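Local structure of glycine betaine, L-proline ABC transporter, glycine/betaine/L-proline-binding protein (ProX) (Borrelia burgdorferi, 3TMG) at residues Lys16-Gly21 against Lys64-Val69; Leu35-Glu40 against Lys251-Ala256; Ala93-Thr98 against Glu207-Leu212; Gln100-Pro105 against Trp176-Leu181; Tyr225-His230 against Thr269-Lys274. The protein binds glycine betaine and probably serves as the substrate-binding component that hands it to an ABC transporter in the cell membrane. One frame throughout, in Å; residues are numbered along the deposited sequence.

Contact 1 (Lys16-Gly21 against Lys64-Val69)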
# COMPACT_ATOMS: atom_id res chain seq x y z
N LYS A 16 26.01 3.43 10.77
CA LYS A 16 24.96 2.58 11.35
C LYS A 16 23.98 2.17 10.25
O LYS A 16 23.87 2.85 9.23
CB LYS A 16 24.20 3.26 12.50
CG LYS A 16 23.88 4.75 12.31
CD LYS A 16 23.67 5.39 13.68
CE LYS A 16 24.09 6.85 13.71
NZ LYS A 16 23.10 7.74 13.04
N SER A 17 23.27 1.07 10.49
CA SER A 17 22.51 0.36 9.48
C SER A 17 21.04 0.27 9.87
O SER A 17 20.71 0.01 11.01
CB SER A 17 23.10 -1.06 9.36
OG SER A 17 22.20 -1.96 8.69
N VAL A 18 20.15 0.49 8.91
CA VAL A 18 18.73 0.13 9.07
C VAL A 18 18.24 -0.45 7.72
O VAL A 18 18.69 -0.03 6.65
CB VAL A 18 17.88 1.31 9.57
CG1 VAL A 18 17.88 2.43 8.53
CG2 VAL A 18 16.45 0.88 9.92
N LYS A 19 17.36 -1.44 7.83
CA LYS A 19 16.82 -2.17 6.69
C LYS A 19 15.30 -2.08 6.69
O LYS A 19 14.66 -2.50 7.66
CB LYS A 19 17.27 -3.63 6.80
CG LYS A 19 18.78 -3.77 6.64
CD LYS A 19 19.24 -5.22 6.71
CE LYS A 19 20.76 -5.27 6.60
NZ LYS A 19 21.22 -6.65 6.89
N ILE A 20 14.71 -1.57 5.61
CA ILE A 20 13.25 -1.48 5.50
C ILE A 20 12.77 -2.36 4.34
O ILE A 20 13.26 -2.20 3.22
CB ILE A 20 12.77 -0.01 5.23
CG1 ILE A 20 13.62 1.02 6.01
CG2 ILE A 20 11.23 0.10 5.45
CD1 ILE A 20 13.17 2.47 5.81
N GLY A 21 11.85 -3.29 4.63
CA GLY A 21 11.21 -4.10 3.55
C GLY A 21 9.94 -3.41 3.05
O GLY A 21 9.24 -2.73 3.81
N LYS A 64 15.49 -10.16 9.50
CA LYS A 64 16.44 -9.86 8.41
C LYS A 64 16.20 -8.46 7.80
O LYS A 64 17.04 -7.94 7.09
CB LYS A 64 16.38 -10.94 7.33
CG LYS A 64 17.05 -12.21 7.79
CD LYS A 64 16.69 -13.32 6.83
CE LYS A 64 17.33 -14.61 7.26
NZ LYS A 64 16.61 -15.61 6.44
N ILE A 65 15.05 -7.89 8.13
CA ILE A 65 14.80 -6.46 7.99
C ILE A 65 14.42 -5.93 9.36
O ILE A 65 14.02 -6.70 10.24
CB ILE A 65 13.67 -6.15 6.97
CG1 ILE A 65 12.33 -6.82 7.35
CG2 ILE A 65 14.12 -6.53 5.56
CD1 ILE A 65 11.16 -6.46 6.41
N ASP A 66 14.54 -4.62 9.53
CA ASP A 66 14.31 -4.02 10.82
C ASP A 66 12.87 -3.58 10.94
O ASP A 66 12.32 -3.54 12.03
CB ASP A 66 15.22 -2.81 10.98
CG ASP A 66 16.68 -3.20 11.05
OD1 ASP A 66 16.99 -4.10 11.85
OD2 ASP A 66 17.49 -2.59 10.33
N GLY A 67 12.24 -3.25 9.82
CA GLY A 67 10.88 -2.70 9.86
C GLY A 67 10.20 -2.68 8.51
O GLY A 67 10.84 -2.90 7.47
N THR A 68 8.87 -2.49 8.52
CA THR A 68 8.11 -2.18 7.31
C THR A 68 7.10 -1.11 7.68
O THR A 68 6.57 -1.13 8.82
CB THR A 68 7.41 -3.43 6.72
OG1 THR A 68 6.54 -3.03 5.68
CG2 THR A 68 6.55 -4.18 7.78
N VAL A 69 6.82 -0.19 6.75
CA VAL A 69 5.74 0.77 6.94
C VAL A 69 4.56 0.42 5.99
O VAL A 69 3.74 1.28 5.65
CB VAL A 69 6.21 2.25 6.79
CG1 VAL A 69 7.14 2.56 7.94
CG2 VAL A 69 6.92 2.52 5.44
O HOH W 1 20.08 -3.29 10.11
O HOH W 2 19.33 -8.86 5.83
O HOH W 3 7.76 -0.45 3.96
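Asp66 OD2 is gripped from two quarters: the backbone N of Lys19 donates to it over 2.8 Å, and a water that also bonds Ser17 OG donates to it as well. The amide of Lys19 approaches on the anti side of the carboxylate, 22° out of its plane. CG of Asp66 stands anti to its own carbonyl carbon (chi1 -67°). OD2 also lies 3.6 Å from Val18 CG2. The other oxygen of Asp66, OD1, forms a salt bridge with Arg214. The backbones answer in the opposite sense, Asp66 N donating to Lys19 O at 2.8 Å, with Gly67 N adding a weak bond to the same oxygen. One step on, Gly21 N meets Gly67 O at 3.0 Å, close to the line of the carbonyl. Ile65 CD1 lies 3.7 Å from Gly21 CA and fills the position a CB there would occupy. Farther along, Thr68 OG1 donates weakly to Gly21 O while also bonding Ser70 N, and a water joins Gly21 O to Val69 N. A single bridge pairs Ile20 with Gly67. With strand 44-50 bonded along the other edge of 16-21, the strand order 44-50, 16-22, 67-73, with helices 26-41 and 53-61 as the connections, is consistent with the alternating beta-alpha core in a lobe of a periplasmic binding protein.

Contact 2 (Leu35-Glu40 against Lys251-Ala256)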
# COMPACT_ATOMS: atom_id res chain seq x y z
N LEU A 35 11.28 7.46 4.10
CA LEU A 35 12.01 7.03 5.30
C LEU A 35 13.48 6.72 5.02
O LEU A 35 14.37 6.99 5.86
CB LEU A 35 11.30 5.88 6.00
CG LEU A 35 10.06 6.30 6.82
CD1 LEU A 35 9.57 5.13 7.67
CD2 LEU A 35 10.27 7.50 7.75
N LYS A 36 13.77 6.19 3.83
CA LYS A 36 15.16 6.02 3.47
C LYS A 36 15.93 7.36 3.55
O LYS A 36 17.04 7.42 4.10
CB LYS A 36 15.24 5.44 2.05
CG LYS A 36 16.67 5.15 1.64
CD LYS A 36 16.64 4.49 0.27
CE LYS A 36 17.80 4.99 -0.51
NZ LYS A 36 18.70 3.85 -0.75
N VAL A 37 15.36 8.40 2.98
CA VAL A 37 15.96 9.76 2.99
C VAL A 37 16.12 10.29 4.43
O VAL A 37 17.17 10.80 4.79
CB VAL A 37 15.14 10.73 2.10
CG1 VAL A 37 15.65 12.16 2.26
CG2 VAL A 37 15.27 10.28 0.64
N VAL A 38 15.08 10.13 5.24
CA VAL A 38 15.13 10.51 6.65
C VAL A 38 16.29 9.82 7.40
O VAL A 38 17.13 10.51 8.04
CB VAL A 38 13.78 10.22 7.32
CG1 VAL A 38 13.88 10.46 8.81
CG2 VAL A 38 12.69 11.09 6.69
N PHE A 39 16.39 8.48 7.28
CA PHE A 39 17.48 7.74 7.93
C PHE A 39 18.87 8.14 7.39
O PHE A 39 19.84 8.24 8.15
CB PHE A 39 17.28 6.23 7.83
CG PHE A 39 16.29 5.69 8.80
CD1 PHE A 39 16.47 5.87 10.17
CD2 PHE A 39 15.20 4.94 8.37
CE1 PHE A 39 15.54 5.34 11.08
CE2 PHE A 39 14.29 4.41 9.27
CZ PHE A 39 14.46 4.61 10.63
N GLU A 40 18.99 8.36 6.08
CA GLU A 40 20.24 8.87 5.52
C GLU A 40 20.66 10.19 6.15
O GLU A 40 21.86 10.36 6.48
CB GLU A 40 20.19 9.02 4.01
CG GLU A 40 20.15 7.69 3.28
CD GLU A 40 19.90 7.83 1.78
OE1 GLU A 40 19.51 8.91 1.28
OE2 GLU A 40 20.10 6.82 1.07
N LYS A 251 11.85 8.05 -10.61
CA LYS A 251 12.39 9.22 -9.86
C LYS A 251 11.98 9.17 -8.37
O LYS A 251 12.07 10.19 -7.68
CB LYS A 251 11.94 10.55 -10.44
CG LYS A 251 12.27 10.87 -11.92
CD LYS A 251 13.69 10.50 -12.33
CE LYS A 251 13.91 10.98 -13.76
NZ LYS A 251 15.19 10.48 -14.34
N GLU A 252 11.56 8.01 -7.88
CA GLU A 252 10.97 7.94 -6.51
C GLU A 252 11.97 8.35 -5.44
O GLU A 252 11.62 8.99 -4.46
CB GLU A 252 10.46 6.54 -6.19
CG GLU A 252 9.40 6.04 -7.16
CD GLU A 252 9.96 5.21 -8.32
OE1 GLU A 252 11.03 5.49 -8.88
OE2 GLU A 252 9.29 4.22 -8.68
N TYR A 253 13.23 8.01 -5.62
CA TYR A 253 14.20 8.43 -4.58
C TYR A 253 14.47 9.96 -4.62
O TYR A 253 14.46 10.63 -3.59
CB TYR A 253 15.51 7.66 -4.74
CG TYR A 253 16.57 8.19 -3.80
CD1 TYR A 253 16.57 7.81 -2.45
CD2 TYR A 253 17.56 9.08 -4.26
CE1 TYR A 253 17.51 8.31 -1.56
CE2 TYR A 253 18.54 9.55 -3.39
CZ TYR A 253 18.50 9.16 -2.04
OH TYR A 253 19.48 9.63 -1.16
N ARG A 254 14.76 10.49 -5.80
CA ARG A 254 14.92 11.92 -5.97
C ARG A 254 13.69 12.69 -5.45
O ARG A 254 13.83 13.72 -4.78
CB ARG A 254 15.17 12.28 -7.45
CG ARG A 254 15.45 13.75 -7.70
CD ARG A 254 15.09 14.15 -9.14
NE ARG A 254 13.63 14.09 -9.38
CZ ARG A 254 13.07 14.16 -10.59
NH1 ARG A 254 13.83 14.22 -11.68
NH2 ARG A 254 11.77 14.13 -10.71
N ASN A 255 12.49 12.20 -5.77
CA ASN A 255 11.26 12.87 -5.31
C ASN A 255 11.06 12.76 -3.80
O ASN A 255 10.54 13.70 -3.18
CB ASN A 255 10.02 12.33 -6.04
CG ASN A 255 10.03 12.72 -7.50
OD1 ASN A 255 10.80 13.61 -7.90
ND2 ASN A 255 9.25 12.03 -8.31
N ALA A 256 11.56 11.68 -3.21
CA ALA A 256 11.60 11.59 -1.72
C ALA A 256 12.58 12.60 -1.12
O ALA A 256 12.30 13.19 -0.05
CB ALA A 256 11.95 10.15 -1.28
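Tyr253 slots its ring between the side chains of Lys36 and Val37, whose CE and CG2 come to CE1 obliquely from opposite sides of the ring plane. Lys36 crosses the tyrosine at about a right angle and touches with its aliphatic CE, 3.5 Å from CE1. CG2 of Val37 comes to within 3.7 Å of the same ring atom. That methyl also lies 3.8 Å from Ala256 CB, and is thus wedged between two residues one helical turn apart. CG of Tyr253 is anti to the backbone N (chi1 173°), which carries it to the side where the ring can reach helix 35-40. At the far end the phenol and Glu40 meet tip to tip: Tyr253 OH donates to the syn lone pair of Glu40 OE1 in a short bond of 2.5 Å, with the carboxylate and ring planes 69° apart. Glu40 OE2 faces Lys36 NZ in a long salt bridge, so the cation may help to hold the carboxylate as an anion. Tyr253 is exposed and Glu40 partly so, whereas Val37 and Ala256 are buried, Val37 resting also on Val257 and Val260. The axes of the two short helical segments approach to 9.7 Å and cross at -57°, near the roughly -50° common in ridges-into-grooves packing, and the contact joins the first helix of the binding-protein fold, 26-41, to the late helix 252-262.

Contact 3 (Ala93-Thr98 against Glu207-Leu212)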
# COMPACT_ATOMS: atom_id res chain seq x y z
N ALA A 93 -0.61 2.76 13.66
CA ALA A 93 -0.88 3.16 12.27
C ALA A 93 0.08 4.26 11.89
O ALA A 93 0.32 5.16 12.70
CB ALA A 93 -2.33 3.68 12.12
N ASN A 94 0.60 4.20 10.66
CA ASN A 94 1.29 5.38 10.09
C ASN A 94 0.39 6.19 9.15
O ASN A 94 0.77 7.28 8.70
CB ASN A 94 2.59 4.97 9.38
CG ASN A 94 2.35 4.01 8.23
OD1 ASN A 94 1.63 4.33 7.27
ND2 ASN A 94 2.99 2.85 8.30
N TYR A 95 -0.77 5.62 8.82
CA TYR A 95 -1.73 6.23 7.91
C TYR A 95 -3.10 5.65 8.26
O TYR A 95 -3.24 4.42 8.42
CB TYR A 95 -1.39 5.92 6.40
CG TYR A 95 -2.51 6.45 5.47
CD1 TYR A 95 -3.65 5.65 5.18
CD2 TYR A 95 -2.46 7.77 4.94
CE1 TYR A 95 -4.70 6.14 4.39
CE2 TYR A 95 -3.51 8.27 4.15
CZ TYR A 95 -4.61 7.45 3.91
OH TYR A 95 -5.63 7.91 3.12
N GLU A 96 -4.13 6.50 8.37
CA GLU A 96 -5.50 6.02 8.65
C GLU A 96 -6.46 6.47 7.55
O GLU A 96 -6.37 7.60 7.09
CB GLU A 96 -6.01 6.49 10.03
CG GLU A 96 -5.13 5.95 11.16
CD GLU A 96 -5.64 6.23 12.56
OE1 GLU A 96 -6.82 6.57 12.72
OE2 GLU A 96 -4.87 6.04 13.52
N GLY A 97 -7.36 5.56 7.16
CA GLY A 97 -8.40 5.84 6.19
C GLY A 97 -8.33 5.02 4.92
O GLY A 97 -8.90 5.44 3.89
N THR A 98 -7.73 3.83 4.97
CA THR A 98 -7.65 3.01 3.77
C THR A 98 -8.99 2.42 3.43
O THR A 98 -9.79 2.16 4.33
CB THR A 98 -6.65 1.81 3.87
OG1 THR A 98 -7.10 0.86 4.87
CG2 THR A 98 -5.23 2.35 4.21
N GLU A 207 -9.71 1.15 7.01
CA GLU A 207 -8.68 0.57 7.84
C GLU A 207 -7.43 1.45 7.86
O GLU A 207 -7.54 2.72 7.66
CB GLU A 207 -8.46 -0.90 7.45
CG GLU A 207 -9.79 -1.66 7.58
CD GLU A 207 -9.69 -3.13 7.35
OE1 GLU A 207 -8.54 -3.61 7.10
OE2 GLU A 207 -10.77 -3.80 7.46
N SER A 208 -6.29 0.86 8.13
CA SER A 208 -5.11 1.72 8.24
C SER A 208 -3.86 0.97 7.79
O SER A 208 -3.91 -0.26 7.58
CB SER A 208 -5.04 2.30 9.66
OG SER A 208 -4.66 1.26 10.50
N VAL A 209 -2.77 1.69 7.62
CA VAL A 209 -1.49 1.04 7.27
C VAL A 209 -0.66 1.14 8.53
O VAL A 209 -0.56 2.24 9.11
CB VAL A 209 -0.79 1.76 6.10
CG1 VAL A 209 0.44 0.99 5.59
CG2 VAL A 209 -1.79 2.00 4.94
N HIS A 210 -0.07 0.02 8.94
CA HIS A 210 0.70 0.01 10.17
C HIS A 210 2.17 -0.13 9.94
O HIS A 210 2.60 -0.50 8.85
CB HIS A 210 0.22 -1.11 11.13
CG HIS A 210 -1.07 -0.78 11.85
ND1 HIS A 210 -1.28 -1.11 13.16
CD2 HIS A 210 -2.22 -0.18 11.41
CE1 HIS A 210 -2.51 -0.71 13.54
NE2 HIS A 210 -3.09 -0.11 12.49
N THR A 211 2.93 0.22 10.98
CA THR A 211 4.37 0.12 10.96
C THR A 211 4.70 -1.06 11.89
O THR A 211 4.26 -1.10 13.04
CB THR A 211 5.02 1.42 11.53
OG1 THR A 211 4.75 2.51 10.63
CG2 THR A 211 6.56 1.23 11.64
N LEU A 212 5.41 -2.05 11.36
CA LEU A 212 5.85 -3.17 12.17
C LEU A 212 7.36 -3.19 12.22
O LEU A 212 8.03 -2.88 11.22
CB LEU A 212 5.36 -4.50 11.60
CG LEU A 212 3.94 -4.53 11.04
CD1 LEU A 212 3.68 -5.84 10.31
CD2 LEU A 212 2.86 -4.30 12.10
O HOH W 4 -5.37 -1.22 5.37
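Ala93 lies over one face of the His210 imidazole, its backbone N above the ring centre, where an antiparallel pairing broken by two beta bulges joins strands 88-105 and 207-214. Strand 88-105 runs on toward the second lobe, as crossing strands do in periplasmic binding proteins. Asp90 holds His210 ND1. Asn94, its CG between the backbone N and carbonyl carbon (chi1 60°), crosses Thr211 at about a right angle, and ND2 of Asn94 reaches Thr211 OG1 over 2.9 Å, nearly straight (171°) and in the amide plane. Asn94 and Tyr95 both face Val209, a classic bulge: Asn94 N bonds Val209 O at 2.8 Å, Tyr95 N weakly. Thr98 crosses Val209 likewise, their CG2 methyls 3.5 Å apart, while the Tyr95 ring meets Val209 CG2 obliquely. Gly97 and Thr98 form a G1 bulge: both amides donate to Glu207 O, Gly97 almost in line with the carbonyl, Thr98 from above its plane. A water bridges Thr98 OG1 and Ser208 O, 2.8 Å from each.

Contact 4 (Gln100-Pro105 against Trp176-Leu181)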
# COMPACT_ATOMS: atom_id res chain seq x y z
N GLN A 100 -10.19 -0.85 0.55
CA GLN A 100 -9.93 -1.65 -0.64
C GLN A 100 -11.27 -2.20 -1.11
O GLN A 100 -12.20 -2.33 -0.32
CB GLN A 100 -8.92 -2.81 -0.35
CG GLN A 100 -9.34 -3.67 0.86
CD GLN A 100 -8.65 -5.02 0.98
OE1 GLN A 100 -7.61 -5.28 0.34
NE2 GLN A 100 -9.21 -5.90 1.84
N GLY A 101 -11.40 -2.43 -2.42
CA GLY A 101 -12.68 -2.96 -2.91
C GLY A 101 -12.69 -3.11 -4.43
O GLY A 101 -11.66 -2.95 -5.09
N PHE A 102 -13.87 -3.48 -4.94
CA PHE A 102 -14.10 -3.74 -6.33
C PHE A 102 -14.44 -2.38 -6.94
O PHE A 102 -15.28 -1.63 -6.42
CB PHE A 102 -15.33 -4.66 -6.45
CG PHE A 102 -15.09 -6.14 -6.17
CD1 PHE A 102 -14.29 -6.58 -5.12
CD2 PHE A 102 -15.72 -7.09 -6.97
CE1 PHE A 102 -14.14 -7.94 -4.86
CE2 PHE A 102 -15.55 -8.45 -6.73
CZ PHE A 102 -14.77 -8.89 -5.66
N VAL A 103 -13.79 -2.07 -8.05
CA VAL A 103 -13.91 -0.77 -8.68
C VAL A 103 -14.25 -0.90 -10.15
O VAL A 103 -13.70 -1.76 -10.87
CB VAL A 103 -12.58 0.02 -8.52
CG1 VAL A 103 -12.54 1.26 -9.40
CG2 VAL A 103 -12.36 0.39 -7.05
N VAL A 104 -15.20 -0.07 -10.58
CA VAL A 104 -15.56 0.03 -11.98
C VAL A 104 -15.57 1.53 -12.36
O VAL A 104 -15.73 2.36 -11.50
CB VAL A 104 -16.97 -0.57 -12.25
CG1 VAL A 104 -16.97 -2.09 -11.95
CG2 VAL A 104 -18.04 0.18 -11.44
N PRO A 105 -15.45 1.85 -13.67
CA PRO A 105 -15.70 3.20 -14.16
C PRO A 105 -17.11 3.59 -13.77
O PRO A 105 -18.02 2.74 -13.75
CB PRO A 105 -15.61 3.04 -15.68
CG PRO A 105 -14.65 1.91 -15.86
CD PRO A 105 -15.05 0.95 -14.77
N TRP A 176 -16.39 -1.63 -20.19
CA TRP A 176 -16.52 -2.06 -18.81
C TRP A 176 -15.24 -2.74 -18.40
O TRP A 176 -14.65 -3.48 -19.18
CB TRP A 176 -17.71 -2.99 -18.61
CG TRP A 176 -19.05 -2.34 -18.88
CD1 TRP A 176 -19.32 -1.21 -19.65
CD2 TRP A 176 -20.36 -2.78 -18.38
NE1 TRP A 176 -20.66 -0.92 -19.66
CE2 TRP A 176 -21.35 -1.83 -18.92
CE3 TRP A 176 -20.81 -3.83 -17.57
CZ2 TRP A 176 -22.70 -1.95 -18.65
CZ3 TRP A 176 -22.18 -3.93 -17.30
CH2 TRP A 176 -23.11 -3.02 -17.84
N ILE A 177 -14.78 -2.45 -17.20
CA ILE A 177 -13.67 -3.17 -16.61
C ILE A 177 -13.96 -3.20 -15.10
O ILE A 177 -14.55 -2.23 -14.54
CB ILE A 177 -12.29 -2.50 -16.93
CG1 ILE A 177 -11.11 -3.40 -16.53
CG2 ILE A 177 -12.15 -1.13 -16.25
CD1 ILE A 177 -9.71 -2.89 -16.84
N LEU A 178 -13.56 -4.31 -14.48
CA LEU A 178 -13.60 -4.52 -13.04
C LEU A 178 -12.16 -4.75 -12.53
O LEU A 178 -11.43 -5.63 -13.07
CB LEU A 178 -14.45 -5.75 -12.75
CG LEU A 178 -14.60 -6.21 -11.30
CD1 LEU A 178 -15.30 -5.15 -10.44
CD2 LEU A 178 -15.35 -7.53 -11.29
N VAL A 179 -11.75 -3.97 -11.53
CA VAL A 179 -10.40 -4.08 -10.92
C VAL A 179 -10.51 -4.00 -9.39
O VAL A 179 -11.48 -3.41 -8.90
CB VAL A 179 -9.44 -2.94 -11.40
CG1 VAL A 179 -9.17 -3.01 -12.92
CG2 VAL A 179 -9.94 -1.56 -10.95
N PRO A 180 -9.54 -4.59 -8.65
CA PRO A 180 -9.50 -4.28 -7.25
C PRO A 180 -8.67 -2.97 -7.16
O PRO A 180 -7.67 -2.82 -7.88
CB PRO A 180 -8.77 -5.49 -6.64
CG PRO A 180 -7.89 -5.99 -7.74
CD PRO A 180 -8.57 -5.65 -9.04
N LEU A 181 -9.18 -1.98 -6.46
CA LEU A 181 -8.44 -0.72 -6.26
C LEU A 181 -8.59 -0.34 -4.78
O LEU A 181 -9.21 -1.05 -4.00
CB LEU A 181 -8.90 0.41 -7.20
CG LEU A 181 -7.82 0.82 -8.22
CD1 LEU A 181 -8.36 1.79 -9.26
CD2 LEU A 181 -6.59 1.41 -7.52
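An antiparallel ladder in the second lobe of the binding-protein fold joins Gln100-Pro105, the end of a long strand, to Trp176-Leu181. Beyond its first rung is the betaine site, where Gln100 OE1 bonds Thr136, a residue of the ligand pocket. Gly101 and Leu181 exchange two backbone bonds, N to O each way at 3.0 Å, and Val103 and Val179 form the next hydrogen-bonded pair, with Val103 N to Val179 O at 2.8 Å. Between them Phe102 faces Pro180, a non-hydrogen-bonded pair in which the proline's missing N-H costs no ladder bond. Side chains divide by face. On one, Val103 CG2 presses on Leu181 CB at 3.5 Å, tighter than usual, and Val103 CB meets Val179 CG2; this face continues onto Ile193 of strand 193-195. Phe102 is on the other face. Near it Leu178 has CG anti to its backbone N (chi1 178°), and chi2 of 63° then sets CD1 4.0 Å from Phe102 CD2 and 3.8 Å from Val104 CG1. Helix 135-146 backs the Phe102 ring. At the end of the ladder Pro105 offers no donor: its CD lies 3.2 Å from Ile177 O, a buried carbonyl oxygen without a conventional hydrogen-bond donor.

Contact 5 (Tyr225-His230 against Thr269-Lys274)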
# COMPACT_ATOMS: atom_id res chain seq x y z
N TYR A 225 14.16 2.68 16.01
CA TYR A 225 12.84 2.39 16.59
C TYR A 225 11.96 3.63 16.69
O TYR A 225 10.79 3.61 16.29
CB TYR A 225 13.01 1.74 17.96
CG TYR A 225 11.72 1.38 18.65
CD1 TYR A 225 11.03 2.32 19.41
CD2 TYR A 225 11.16 0.11 18.50
CE1 TYR A 225 9.81 2.00 20.04
CE2 TYR A 225 9.96 -0.23 19.13
CZ TYR A 225 9.29 0.72 19.90
OH TYR A 225 8.08 0.41 20.52
N TYR A 226 12.54 4.71 17.21
CA TYR A 226 11.82 5.97 17.40
C TYR A 226 11.25 6.48 16.08
O TYR A 226 10.09 6.87 16.03
CB TYR A 226 12.76 7.01 18.04
CG TYR A 226 12.15 8.35 18.36
CD1 TYR A 226 11.79 9.24 17.33
CD2 TYR A 226 11.95 8.76 19.71
CE1 TYR A 226 11.23 10.47 17.62
CE2 TYR A 226 11.42 10.00 20.01
CZ TYR A 226 11.08 10.85 18.97
OH TYR A 226 10.52 12.07 19.28
N VAL A 227 12.04 6.45 14.99
CA VAL A 227 11.53 6.91 13.70
C VAL A 227 10.36 6.02 13.22
O VAL A 227 9.31 6.54 12.82
CB VAL A 227 12.64 6.96 12.64
CG1 VAL A 227 12.08 7.38 11.30
CG2 VAL A 227 13.75 7.91 13.09
N PHE A 228 10.53 4.70 13.27
CA PHE A 228 9.42 3.81 12.93
C PHE A 228 8.17 4.10 13.79
O PHE A 228 7.02 4.07 13.29
CB PHE A 228 9.82 2.33 13.05
CG PHE A 228 10.71 1.81 11.92
CD1 PHE A 228 10.26 1.79 10.60
CD2 PHE A 228 11.98 1.31 12.19
CE1 PHE A 228 11.07 1.30 9.56
CE2 PHE A 228 12.80 0.83 11.16
CZ PHE A 228 12.34 0.80 9.84
N ASP A 229 8.41 4.40 15.07
CA ASP A 229 7.31 4.61 16.02
C ASP A 229 6.59 5.96 15.79
O ASP A 229 5.41 6.09 16.11
CB ASP A 229 7.88 4.51 17.44
CG ASP A 229 6.81 4.33 18.52
OD1 ASP A 229 5.73 3.74 18.28
OD2 ASP A 229 7.07 4.79 19.62
N HIS A 230 7.28 6.94 15.20
CA HIS A 230 6.73 8.28 15.01
C HIS A 230 6.31 8.61 13.61
O HIS A 230 5.60 9.59 13.40
CB HIS A 230 7.72 9.36 15.53
CG HIS A 230 7.85 9.39 17.04
ND1 HIS A 230 8.62 8.50 17.71
CD2 HIS A 230 7.27 10.23 18.00
CE1 HIS A 230 8.53 8.78 19.04
NE2 HIS A 230 7.71 9.83 19.20
N THR A 269 9.01 15.96 13.21
CA THR A 269 8.23 15.24 14.22
C THR A 269 8.53 13.74 14.28
O THR A 269 8.17 13.08 15.26
CB THR A 269 6.70 15.46 14.09
OG1 THR A 269 6.17 14.75 12.97
CG2 THR A 269 6.35 16.96 14.02
N TRP A 270 9.19 13.20 13.26
CA TRP A 270 9.39 11.75 13.25
C TRP A 270 10.69 11.35 13.88
O TRP A 270 10.95 10.14 14.04
CB TRP A 270 9.32 11.18 11.84
CG TRP A 270 8.07 11.53 11.03
CD1 TRP A 270 6.78 11.84 11.48
CD2 TRP A 270 8.00 11.55 9.58
NE1 TRP A 270 5.94 12.07 10.40
CE2 TRP A 270 6.64 11.92 9.23
CE3 TRP A 270 8.95 11.31 8.54
CZ2 TRP A 270 6.25 12.05 7.90
CZ3 TRP A 270 8.52 11.42 7.22
CH2 TRP A 270 7.20 11.77 6.91
N VAL A 271 11.53 12.35 14.19
CA VAL A 271 12.92 12.04 14.55
C VAL A 271 13.23 12.46 15.99
O VAL A 271 12.61 13.40 16.51
CB VAL A 271 13.98 12.62 13.53
CG1 VAL A 271 13.71 12.19 12.10
CG2 VAL A 271 14.18 14.14 13.64
N PRO A 272 14.20 11.78 16.64
CA PRO A 272 14.55 12.18 18.01
C PRO A 272 15.06 13.63 18.05
O PRO A 272 15.64 14.12 17.07
CB PRO A 272 15.69 11.20 18.38
CG PRO A 272 15.41 9.99 17.54
CD PRO A 272 14.96 10.58 16.23
N GLU A 273 14.84 14.27 19.19
CA GLU A 273 15.23 15.66 19.43
C GLU A 273 16.62 16.00 18.89
O GLU A 273 16.79 16.97 18.15
CB GLU A 273 15.17 15.92 20.96
CG GLU A 273 15.50 17.34 21.38
CD GLU A 273 14.60 18.36 20.72
OE1 GLU A 273 13.39 18.11 20.56
OE2 GLU A 273 15.12 19.43 20.37
N LYS A 274 17.59 15.19 19.31
CA LYS A 274 18.98 15.18 18.87
C LYS A 274 19.21 15.48 17.36
O LYS A 274 20.17 16.14 17.00
CB LYS A 274 19.42 13.74 19.08
CG LYS A 274 20.75 13.42 19.70
CD LYS A 274 21.04 11.99 19.26
CE LYS A 274 21.59 11.12 20.38
NZ LYS A 274 21.56 9.69 19.93
O HOH W 5 9.44 13.58 17.64
O HOH W 6 12.47 13.69 21.03
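Thr269 O and Trp270 face His230 and Tyr226 where the chain, leaving helix 264-268, runs as an irregular tail over the C-terminal end of helix 222-230. From Thr269 O a water, 2.7 Å away, leads to Tyr226 OH and bonds Val271 O weakly. Trp270 follows, its CA close to His230 CB and its CD1 3.2 Å from His230 O; the indole also meets Phe231 edge-to-face. Its carbonyl oxygen is buried and finds no conventional donor. Instead, Val227 CA points a C-H at Trp270 O over 3.3 Å, nearly straight at 165°, and the rim of the Tyr226 ring lies beside the same oxygen. The CB of Val271 points away from this helix, and its side chain packs on Val38 and Phe279, although its carbonyl carbon stays 3.3 Å from Tyr226 CE1. Tyr226 CG is anti to its backbone N (chi1 -177°), and Pro272 lies over one face of the ring, with CG 4.0 Å from the centroid in a CH-pi contact. The opposite face is taken by His230 CE1, so the phenol is clasped between proline and imidazole. His230 is itself fixed by ND1 donating to Tyr226 O at 2.8 Å, the acceptor lying in the imidazole plane. Last comes Glu273, whose backbone N donates to a second water, and that water lies 3.1 Å from Tyr226 OH.

Overall arrangement
From the N terminus, contact 1 closes first, bringing 64-69 back beside strand 16-21. Helix segment 35-40 departs within that loop and waits for 251-256, so contacts 1 and 2 cross. Strand 88-105 then supplies two contacts in turn: its 93-98 part meets 207-212 in contact 3, and its 100-105 part meets 176-181 in contact 4. Contact 4 falls within contact 3, and both within contact 2. Contact 5, between 225-230 and 269-274, crosses contact 2 near the C terminus. Contacts 1, 2 and 5 pack together in one lobe, Phe39 touching Val18 and Val227; contact 3 leads from it toward contact 4, whose centre lies about 33 Å from that of contact 1.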